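Local coordinates for protein IscA (Thermosynechococcus elongatus, PDB 1X0G) that binds a [2Fe-2S] cluster and probably serves as a scaffold on which such clusters are built before transfer to other proteins, at residues V32-S35 with D39-Y42; N96-C101 with A106-R111; V79-D84 with G88-H93; I27-V32 with E49-D54. All coordinates share one frame; numbering follows the deposited sequence.

Interaction 1. Residues V32-S35 with D39-Y42. With NA (sodium ion), chain G.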
# COMPACT_ATOMS: atom_id res chain seq x y z
N VAL C 32 11.50 -6.96 0.43
CA VAL C 32 10.62 -6.32 -0.55
C VAL C 32 10.01 -5.08 -0.00
O VAL C 32 10.04 -4.86 1.16
CB VAL C 32 9.42 -7.23 -0.93
CG1 VAL C 32 9.87 -8.48 -1.50
CG2 VAL C 32 8.53 -7.50 0.27
N GLN C 33 9.33 -4.31 -0.83
CA GLN C 33 8.73 -3.04 -0.39
C GLN C 33 7.52 -2.87 -1.28
O GLN C 33 7.63 -3.18 -2.43
CB GLN C 33 9.65 -2.01 -0.86
CG GLN C 33 9.93 -0.96 0.09
CD GLN C 33 10.00 0.41 -0.68
OE1 GLN C 33 10.69 0.51 -1.76
NE2 GLN C 33 9.27 1.49 -0.13
N PRO C 34 6.38 -2.41 -0.80
CA PRO C 34 5.23 -2.24 -1.66
C PRO C 34 5.62 -1.44 -2.87
O PRO C 34 6.50 -0.62 -2.76
CB PRO C 34 4.31 -1.36 -0.85
CG PRO C 34 4.68 -1.63 0.58
CD PRO C 34 6.11 -2.01 0.60
N SER C 35 4.96 -1.62 -4.01
CA SER C 35 5.44 -1.09 -5.26
C SER C 35 4.32 -0.42 -6.07
O SER C 35 3.16 -0.79 -6.01
CB SER C 35 6.06 -2.20 -6.06
OG SER C 35 6.44 -1.69 -7.32
N ASP C 39 3.35 -5.42 -7.21
CA ASP C 39 2.98 -5.40 -5.80
C ASP C 39 4.16 -5.06 -4.96
O ASP C 39 4.04 -4.33 -4.02
CB ASP C 39 2.41 -6.75 -5.32
CG ASP C 39 0.99 -7.05 -5.81
OD1 ASP C 39 0.01 -6.22 -5.87
OD2 ASP C 39 0.92 -8.24 -6.10
N TRP C 40 5.29 -5.66 -5.27
CA TRP C 40 6.42 -5.62 -4.38
C TRP C 40 7.59 -5.23 -5.24
O TRP C 40 7.69 -5.71 -6.37
CB TRP C 40 6.64 -7.01 -3.79
CG TRP C 40 5.54 -7.50 -2.86
CD1 TRP C 40 4.64 -8.53 -3.12
CD2 TRP C 40 5.20 -7.01 -1.56
NE1 TRP C 40 3.81 -8.70 -2.06
CE2 TRP C 40 4.14 -7.81 -1.08
CE3 TRP C 40 5.74 -6.05 -0.73
CZ2 TRP C 40 3.54 -7.60 0.17
CZ3 TRP C 40 5.14 -5.82 0.52
CH2 TRP C 40 4.05 -6.61 0.96
N ARG C 41 8.42 -4.32 -4.77
CA ARG C 41 9.72 -4.05 -5.39
C ARG C 41 10.72 -4.78 -4.55
O ARG C 41 10.57 -4.84 -3.32
CB ARG C 41 10.00 -2.58 -5.29
CG ARG C 41 10.99 -1.91 -6.31
CD ARG C 41 11.85 -1.05 -5.42
NE ARG C 41 13.14 -0.54 -5.87
CZ ARG C 41 13.35 0.16 -7.00
NH1 ARG C 41 12.35 0.36 -7.90
NH2 ARG C 41 14.60 0.64 -7.24
N TYR C 42 11.71 -5.40 -5.18
CA TYR C 42 12.83 -5.91 -4.41
C TYR C 42 13.59 -4.78 -3.81
O TYR C 42 13.67 -3.64 -4.38
CB TYR C 42 13.83 -6.55 -5.32
CG TYR C 42 13.27 -7.69 -5.97
CD1 TYR C 42 12.78 -7.58 -7.25
CD2 TYR C 42 13.20 -8.91 -5.31
CE1 TYR C 42 12.16 -8.62 -7.85
CE2 TYR C 42 12.59 -9.99 -5.93
CZ TYR C 42 12.06 -9.81 -7.19
OH TYR C 42 11.48 -10.85 -7.81
NA NA G . 1.02 -1.10 -7.24
O HOH W 1 0.27 0.91 -7.22
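S35 and D39 meet where this hairpin turns into a sodium site: the S35 carbonyl O lies 2.5 Å from the sodium ion, while S35 N gives a weak hydrogen bond to D39 O at 2.9 Å. The carbonyls of E36 and G38, a water and E36 O of the second subunit complete the ion's ligands, so one small cation ties a turn to a neighbouring chain. The S35 hydroxyl turns to C37 O instead. Further in, the strands join through a mutual pair of backbone bonds, Q33 N to R41 O at 2.8 Å and R41 N to Q33 O at 2.7 Å, the second nearly straight at 168°. Q33 and R41 run side by side on one face. W40 leaves the partner strand at CB, with CG anti to its carbonyl carbon (chi1 -66°), yet the six-membered part of its indole comes back beside V32 and P34. V32 CG2 comes within 3.3 Å of W40 CE3, approaching obliquely, and P34 CD lies 3.9 Å from W40 CZ3. The indole also meets W40 of the second subunit. With an alanine at W40, V32 CG2 and P34 CD would probably lose the indole they pack on, opening a gap both within the hairpin and at the subunit interface. D39 sends OD2 to V109 N and to R111 of the fourth subunit. The whole is an antiparallel beta hairpin whose second strand makes a classic beta bulge against strand 106-108, D39 and W40 both facing F107, its turn holding cluster-binding C37.

Interaction 2. Residues N96-C101 with A106-R111; sequences NASQTC and AFRVSR. With FES (Fe2/s2 (inorganic) cluster), chain H.
From S98 to C101 the backbone runs antiparallel to V109 back to A106, bonded through S98 N to R108 O (2.9 Å, nearly straight at 174°), R108 N to Q99 O and C101 N to A106 O (2.8 Å). The R108 N-H reaches Q99 O from well above the carbonyl plane, off its lone pairs. At its closed end C101 bonds iron: SG is 2.4 Å from FE1 of the cluster, and C103 supplies another sulfur to the iron. The C101 chi1 of 64° places SG between the backbone N and the carbonyl carbon, near enough to A106 to receive a weak hydrogen bond from A106 N at 3.4 Å. A106 CB packs against that sulfur and lies 3.9 Å from cluster sulfide S2. Q99 and R108 share one face of the ladder. The Q99 chain bends at chi2, laying its amide against the aliphatic part of R108; OE1 meets the edge of the guanidinium, with the two planes 83° apart, and takes a weak, long bond from NH1. The other end of the amide is fixed by Q99 NE2 donating to S98 OG at 2.9 Å. That hydroxyl in turn makes a weak bond to R108 O, which therefore accepts twice from S98. On the opposite face A97 CB touches F107 CB and CD1, both at 4.0 Å. Strand 106-108 is flanked by strand 99-100, outermost in this chain's sheet, and by strand 40-46, whose Y42 stacks on F107, and R111 of the fourth subunit packs on Q99 and R108.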
# COMPACT_ATOMS: atom_id res chain seq x y z
N ASN C 96 8.15 -17.29 -7.35
CA ASN C 96 6.92 -16.81 -6.74
C ASN C 96 6.22 -15.75 -7.55
O ASN C 96 5.11 -15.40 -7.27
CB ASN C 96 7.23 -16.29 -5.36
CG ASN C 96 8.00 -17.31 -4.51
OD1 ASN C 96 9.10 -17.07 -3.97
ND2 ASN C 96 7.44 -18.47 -4.44
N ALA C 97 6.85 -15.24 -8.58
CA ALA C 97 6.30 -14.09 -9.25
C ALA C 97 5.25 -14.47 -10.27
O ALA C 97 5.46 -15.36 -11.10
CB ALA C 97 7.37 -13.43 -9.89
N SER C 98 4.10 -13.82 -10.26
CA SER C 98 3.04 -14.26 -11.15
C SER C 98 3.02 -13.39 -12.37
O SER C 98 2.58 -13.78 -13.41
CB SER C 98 1.73 -14.21 -10.43
OG SER C 98 1.32 -12.87 -10.22
N GLN C 99 3.52 -12.18 -12.22
CA GLN C 99 3.82 -11.27 -13.33
C GLN C 99 5.06 -10.48 -12.82
O GLN C 99 5.45 -10.49 -11.64
CB GLN C 99 2.66 -10.26 -13.64
CG GLN C 99 1.27 -10.79 -14.12
CD GLN C 99 0.06 -10.36 -13.15
OE1 GLN C 99 -0.65 -9.35 -13.39
NE2 GLN C 99 -0.15 -11.15 -12.05
N THR C 100 5.65 -9.74 -13.72
CA THR C 100 6.79 -9.03 -13.40
C THR C 100 6.57 -7.74 -14.14
O THR C 100 5.97 -7.79 -15.18
CB THR C 100 7.87 -9.86 -13.91
OG1 THR C 100 8.49 -10.47 -12.77
CG2 THR C 100 8.82 -9.08 -14.78
N CYS C 101 6.93 -6.57 -13.61
CA CYS C 101 6.73 -5.32 -14.40
C CYS C 101 7.63 -5.23 -15.60
O CYS C 101 8.58 -6.03 -15.76
CB CYS C 101 7.06 -4.10 -13.59
SG CYS C 101 8.78 -4.14 -13.19
N ALA C 106 10.06 -4.95 -10.19
CA ALA C 106 8.86 -5.17 -9.46
C ALA C 106 8.15 -6.46 -9.89
O ALA C 106 8.13 -6.80 -11.10
CB ALA C 106 7.94 -3.96 -9.71
N PHE C 107 7.48 -7.13 -8.97
CA PHE C 107 6.62 -8.23 -9.37
C PHE C 107 5.30 -8.33 -8.64
O PHE C 107 5.21 -7.84 -7.53
CB PHE C 107 7.33 -9.49 -9.14
CG PHE C 107 7.63 -9.73 -7.72
CD1 PHE C 107 6.91 -10.66 -7.01
CD2 PHE C 107 8.65 -9.06 -7.10
CE1 PHE C 107 7.22 -10.95 -5.69
CE2 PHE C 107 8.94 -9.30 -5.82
CZ PHE C 107 8.24 -10.27 -5.09
N ARG C 108 4.26 -8.93 -9.25
CA ARG C 108 3.01 -9.25 -8.48
C ARG C 108 3.02 -10.69 -8.06
O ARG C 108 3.77 -11.46 -8.64
CB ARG C 108 1.67 -8.84 -9.16
CG ARG C 108 1.69 -8.41 -10.63
CD ARG C 108 0.41 -7.73 -11.04
NE ARG C 108 0.51 -6.26 -11.06
CZ ARG C 108 -0.10 -5.44 -11.95
NH1 ARG C 108 -0.89 -5.93 -12.92
NH2 ARG C 108 0.09 -4.12 -11.89
N VAL C 109 2.29 -11.05 -7.01
CA VAL C 109 2.07 -12.51 -6.71
C VAL C 109 0.62 -12.95 -6.93
O VAL C 109 -0.27 -12.11 -7.13
CB VAL C 109 2.50 -12.93 -5.32
CG1 VAL C 109 3.98 -13.19 -5.31
CG2 VAL C 109 2.13 -11.86 -4.33
N SER C 110 0.36 -14.25 -6.88
CA SER C 110 -0.97 -14.71 -7.28
C SER C 110 -2.04 -14.29 -6.28
O SER C 110 -1.77 -14.24 -5.10
CB SER C 110 -0.98 -16.21 -7.45
OG SER C 110 -0.61 -16.80 -6.21
N ARG C 111 -3.26 -14.02 -6.74
CA ARG C 111 -4.33 -13.52 -5.85
C ARG C 111 -4.81 -14.49 -4.72
O ARG C 111 -4.83 -14.09 -3.55
CB ARG C 111 -5.53 -13.02 -6.67
CG ARG C 111 -5.12 -12.31 -7.98
CD ARG C 111 -6.17 -11.34 -8.47
NE ARG C 111 -5.87 -9.94 -8.13
CZ ARG C 111 -6.61 -8.88 -8.51
NH1 ARG C 111 -7.72 -9.01 -9.24
NH2 ARG C 111 -6.23 -7.67 -8.15
FE1 FES H . 9.41 -1.88 -13.33
FE2 FES H . 7.71 0.34 -13.01
S1 FES H . 7.94 -1.08 -14.59
S2 FES H . 8.89 -0.63 -11.56

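Interaction 3. Residues V79-D84 with G88-H93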
# COMPACT_ATOMS: atom_id res chain seq x y z
N VAL C 79 19.17 -14.16 -8.67
CA VAL C 79 19.50 -12.79 -8.90
C VAL C 79 20.67 -12.86 -9.84
O VAL C 79 21.65 -13.59 -9.57
CB VAL C 79 19.94 -12.11 -7.55
CG1 VAL C 79 20.57 -10.76 -7.81
CG2 VAL C 79 18.79 -12.00 -6.56
N ASP C 80 20.61 -12.08 -10.92
CA ASP C 80 21.66 -12.03 -11.92
C ASP C 80 22.05 -10.55 -12.04
O ASP C 80 21.33 -9.66 -11.55
CB ASP C 80 21.01 -12.47 -13.19
CG ASP C 80 21.97 -12.78 -14.29
OD1 ASP C 80 23.19 -13.01 -14.09
OD2 ASP C 80 21.45 -12.84 -15.42
N TYR C 81 23.18 -10.26 -12.68
CA TYR C 81 23.47 -8.89 -12.99
C TYR C 81 23.79 -8.78 -14.48
O TYR C 81 24.63 -9.51 -14.93
CB TYR C 81 24.62 -8.41 -12.15
CG TYR C 81 24.96 -6.95 -12.38
CD1 TYR C 81 24.20 -5.92 -11.81
CD2 TYR C 81 26.06 -6.59 -13.18
CE1 TYR C 81 24.54 -4.56 -12.00
CE2 TYR C 81 26.37 -5.22 -13.38
CZ TYR C 81 25.59 -4.24 -12.77
OH TYR C 81 25.89 -2.94 -12.98
N ILE C 82 23.15 -7.87 -15.23
CA ILE C 82 23.37 -7.72 -16.66
C ILE C 82 23.93 -6.33 -17.04
O ILE C 82 23.34 -5.35 -16.67
CB ILE C 82 22.04 -8.07 -17.40
CG1 ILE C 82 21.84 -9.58 -17.28
CG2 ILE C 82 22.04 -7.66 -18.92
CD1 ILE C 82 20.59 -10.07 -17.96
N GLU C 83 25.07 -6.23 -17.70
CA GLU C 83 25.51 -4.92 -18.14
C GLU C 83 24.50 -4.28 -19.09
O GLU C 83 23.89 -4.96 -19.90
CB GLU C 83 26.85 -5.01 -18.87
CG GLU C 83 28.08 -5.56 -18.08
CD GLU C 83 28.48 -4.69 -16.82
OE1 GLU C 83 28.06 -3.49 -16.65
OE2 GLU C 83 29.25 -5.25 -16.00
N ASP C 84 24.35 -2.97 -19.04
CA ASP C 84 23.57 -2.24 -20.05
C ASP C 84 24.14 -0.87 -20.19
O ASP C 84 25.12 -0.57 -19.53
CB ASP C 84 22.12 -2.15 -19.69
CG ASP C 84 21.87 -1.68 -18.20
OD1 ASP C 84 22.62 -0.79 -17.68
OD2 ASP C 84 20.89 -2.21 -17.56
N GLY C 88 24.44 -1.15 -15.63
CA GLY C 88 24.13 -2.54 -15.44
C GLY C 88 22.90 -2.48 -14.60
O GLY C 88 22.48 -1.42 -14.22
N ALA C 89 22.31 -3.63 -14.32
CA ALA C 89 21.19 -3.73 -13.39
C ALA C 89 21.08 -5.18 -12.95
O ALA C 89 21.36 -6.11 -13.72
CB ALA C 89 19.92 -3.28 -14.02
N PHE C 90 20.69 -5.37 -11.70
CA PHE C 90 20.29 -6.70 -11.24
C PHE C 90 19.06 -7.15 -11.92
O PHE C 90 18.25 -6.33 -12.27
CB PHE C 90 20.07 -6.67 -9.74
CG PHE C 90 21.32 -6.41 -9.02
CD1 PHE C 90 21.64 -5.12 -8.59
CD2 PHE C 90 22.28 -7.44 -8.90
CE1 PHE C 90 22.87 -4.87 -8.00
CE2 PHE C 90 23.50 -7.22 -8.24
CZ PHE C 90 23.80 -5.94 -7.80
N ARG C 91 18.95 -8.47 -12.13
CA ARG C 91 17.77 -9.09 -12.70
C ARG C 91 17.35 -10.06 -11.71
O ARG C 91 18.19 -10.64 -11.06
CB ARG C 91 18.11 -9.93 -13.95
CG ARG C 91 18.14 -9.21 -15.23
CD ARG C 91 16.81 -8.47 -15.58
NE ARG C 91 17.03 -7.83 -16.88
CZ ARG C 91 17.68 -6.68 -17.06
NH1 ARG C 91 18.13 -6.01 -15.98
NH2 ARG C 91 17.89 -6.21 -18.30
N PHE C 92 16.07 -10.32 -11.66
CA PHE C 92 15.53 -11.28 -10.71
C PHE C 92 14.64 -12.30 -11.35
O PHE C 92 13.78 -11.98 -12.13
CB PHE C 92 14.66 -10.53 -9.77
CG PHE C 92 15.40 -9.54 -9.00
CD1 PHE C 92 15.54 -8.24 -9.46
CD2 PHE C 92 16.03 -9.90 -7.82
CE1 PHE C 92 16.26 -7.29 -8.72
CE2 PHE C 92 16.75 -8.93 -7.07
CZ PHE C 92 16.85 -7.66 -7.50
N HIS C 93 14.81 -13.53 -10.97
CA HIS C 93 13.94 -14.51 -11.51
C HIS C 93 13.35 -15.11 -10.24
O HIS C 93 14.06 -15.70 -9.42
CB HIS C 93 14.75 -15.52 -12.32
CG HIS C 93 15.55 -14.88 -13.41
ND1 HIS C 93 15.02 -14.57 -14.64
CD2 HIS C 93 16.86 -14.50 -13.45
CE1 HIS C 93 15.96 -14.02 -15.39
NE2 HIS C 93 17.08 -13.95 -14.69
O HOH W 2 20.74 -4.86 -17.08
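Y81 drives its ring edge into the face of F90, CD1 standing above the centre of the phenylalanine ring, at the apolar middle of an antiparallel beta hairpin. The T-shaped pair has centroids 5.0 Å apart and planes at 61°. Y81 CG is anti to its backbone N (chi1 -178°), which swings the phenol along the partner strand until OH lies over G88 and bonds G87 O. V79 extends the same face: one methyl, CG1, meets F90 CD2 at 3.9 Å, and the other, CG2, meets F92 CD2 at 3.7 Å. Helix 6-15 and strand 40-46 pack on these rings. Four backbone bonds join the strands, D80 with R91 and I82 with A89 each giving and receiving. On the face of D80, I82, A89 and R91 the arginine chain turns at chi2, and I82 CD1 touches R91 CG at 3.8 Å; on the same face, D80 OD1 bonds T5 OG1. A CB at G88 would collide with the Y81 hydroxyl, and the backbone angles there call for glycine in any case. At the turn, D84 OD1 takes a weak bond from G88 N at 2.8 Å. Beside it, one water donates to both I82 O and D84 OD2, 2.7 Å from each, and accepts weakly from R91 NH1.

Interaction 4. Residues I27-V32 with E49-D54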
# COMPACT_ATOMS: atom_id res chain seq x y z
N ILE C 27 27.86 -9.10 3.02
CA ILE C 27 26.44 -9.35 3.29
C ILE C 27 25.43 -8.54 2.44
O ILE C 27 25.42 -7.30 2.42
CB ILE C 27 26.08 -9.35 4.78
CG1 ILE C 27 26.93 -10.37 5.53
CG2 ILE C 27 24.70 -9.85 4.92
CD1 ILE C 27 27.43 -9.95 6.96
N LEU C 28 24.60 -9.29 1.73
CA LEU C 28 23.60 -8.73 0.90
C LEU C 28 22.30 -9.06 1.50
O LEU C 28 21.96 -10.21 1.68
CB LEU C 28 23.59 -9.41 -0.45
CG LEU C 28 22.46 -8.97 -1.39
CD1 LEU C 28 22.68 -7.51 -1.71
CD2 LEU C 28 22.46 -9.79 -2.72
N ARG C 29 21.53 -8.03 1.78
CA ARG C 29 20.29 -8.23 2.45
C ARG C 29 19.23 -7.92 1.47
O ARG C 29 19.27 -6.87 0.82
CB ARG C 29 20.22 -7.36 3.66
CG ARG C 29 18.89 -7.39 4.31
CD ARG C 29 18.99 -6.86 5.70
NE ARG C 29 18.00 -7.49 6.57
CZ ARG C 29 16.73 -7.12 6.59
NH1 ARG C 29 16.35 -6.13 5.76
NH2 ARG C 29 15.84 -7.74 7.38
N ILE C 30 18.34 -8.89 1.28
CA ILE C 30 17.20 -8.78 0.39
C ILE C 30 15.88 -8.73 1.18
O ILE C 30 15.65 -9.45 2.21
CB ILE C 30 17.14 -9.93 -0.55
CG1 ILE C 30 18.44 -10.07 -1.26
CG2 ILE C 30 16.18 -9.66 -1.74
CD1 ILE C 30 18.30 -11.21 -2.27
N GLN C 31 15.04 -7.81 0.74
CA GLN C 31 13.69 -7.71 1.32
C GLN C 31 12.80 -7.16 0.19
O GLN C 31 13.35 -6.93 -0.92
CB GLN C 31 13.71 -6.89 2.58
CG GLN C 31 13.62 -5.43 2.43
CD GLN C 31 13.66 -4.72 3.76
OE1 GLN C 31 13.54 -5.34 4.82
NE2 GLN C 31 13.87 -3.41 3.74
N VAL C 32 11.50 -6.96 0.43
CA VAL C 32 10.62 -6.32 -0.55
C VAL C 32 10.01 -5.08 -0.00
O VAL C 32 10.04 -4.86 1.16
CB VAL C 32 9.42 -7.23 -0.93
CG1 VAL C 32 9.87 -8.48 -1.50
CG2 VAL C 32 8.53 -7.50 0.27
N GLU C 49 25.76 -6.49 8.99
CA GLU C 49 25.41 -7.72 9.62
C GLU C 49 23.93 -7.90 9.31
O GLU C 49 23.25 -6.98 8.80
CB GLU C 49 25.67 -7.65 11.13
CG GLU C 49 24.64 -6.77 11.79
CD GLU C 49 25.17 -6.06 12.98
OE1 GLU C 49 26.19 -6.51 13.53
OE2 GLU C 49 24.53 -5.04 13.35
N PRO C 50 23.41 -9.11 9.50
CA PRO C 50 21.99 -9.12 9.17
C PRO C 50 21.24 -9.05 10.49
O PRO C 50 21.86 -9.23 11.57
CB PRO C 50 21.83 -10.48 8.52
CG PRO C 50 22.96 -11.35 9.19
CD PRO C 50 23.93 -10.43 9.87
N LYS C 51 19.94 -8.74 10.41
CA LYS C 51 19.04 -8.74 11.55
C LYS C 51 18.97 -10.17 12.07
O LYS C 51 18.88 -11.11 11.25
CB LYS C 51 17.67 -8.24 11.12
CG LYS C 51 17.72 -6.78 10.83
CD LYS C 51 16.35 -6.24 10.52
CE LYS C 51 16.44 -4.69 10.29
NZ LYS C 51 16.83 -4.30 8.86
N PRO C 52 19.02 -10.37 13.42
CA PRO C 52 19.22 -11.76 13.97
C PRO C 52 18.25 -12.79 13.32
O PRO C 52 18.60 -13.94 13.06
CB PRO C 52 18.97 -11.62 15.48
CG PRO C 52 18.91 -10.12 15.78
CD PRO C 52 18.88 -9.34 14.47
N THR C 53 17.08 -12.29 13.00
CA THR C 53 15.94 -13.03 12.52
C THR C 53 15.88 -13.36 10.99
O THR C 53 14.97 -14.06 10.54
CB THR C 53 14.69 -12.22 12.95
OG1 THR C 53 13.57 -12.70 12.21
CG2 THR C 53 14.89 -10.67 12.69
N ASP C 54 16.85 -12.89 10.20
CA ASP C 54 16.84 -13.12 8.76
C ASP C 54 17.25 -14.55 8.41
O ASP C 54 17.92 -15.26 9.19
CB ASP C 54 17.86 -12.22 8.05
CG ASP C 54 17.49 -10.75 8.02
OD1 ASP C 54 16.27 -10.45 8.15
OD2 ASP C 54 18.42 -9.91 7.83
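R29 grips D54 side-on, its NE and NH2 each bonding a different carboxylate oxygen. NE reaches OD2 at 2.8 Å, nearly in the guanidinium plane, and NH2 reaches OD1 at 2.8 Å on its syn lone pair. The planes of the two groups are 39° apart, so the salt bridge is twisted rather than flat. R29 gets there by an extended chain, CG anti to the backbone N (chi1 172°), that carries the head straight off the strand. A third nitrogen is used too: NH1 donates to Q31 OE1 at 3.1 Å, arriving from above the amide carbonyl plane. D54 OD2 also takes a weak bond from K51 N at 3.2 Å. K51 lays its chain over one guanidinium face, with NZ above the centre of the group; the R29 and K51 charges lie close together, and the D54 carboxylate beside R29 probably offsets part of this. With a methionine in place of R29, D54 would probably be left as a buried carboxylate without its countercharge, and Q31 OE1 would lose the NH1 donor. Farther along, I27 CD1 touches E49 CA at 4.0 Å. The D54 backbone N returns to K51 O at 2.9 Å, closing a type I beta turn, so the arrangement is a bidentate salt bridge fastening a turn-bearing loop to strand 27-34.

How the interactions relate
The four contacts show how a small fold can be read as hairpins and ties along one chain. Interactions 1 and 4 both start on strand 27-34, sharing V32, with centres about 16 Å apart; interaction 3 follows them in sequence, and interaction 2 comes last. Interactions 1, 2 and 4 reach the same mixed sheet, in which strand 40-46 of interaction 1 lies directly beside strand 106-108 of interaction 2, their centres about 10 Å apart. Interaction 3 belongs to a separate three-stranded sheet but touches interaction 1 through Y42 and F92. Sodium and cluster thus sit at the end formed by interactions 1 and 2, whereas interaction 4 lies away from these sites.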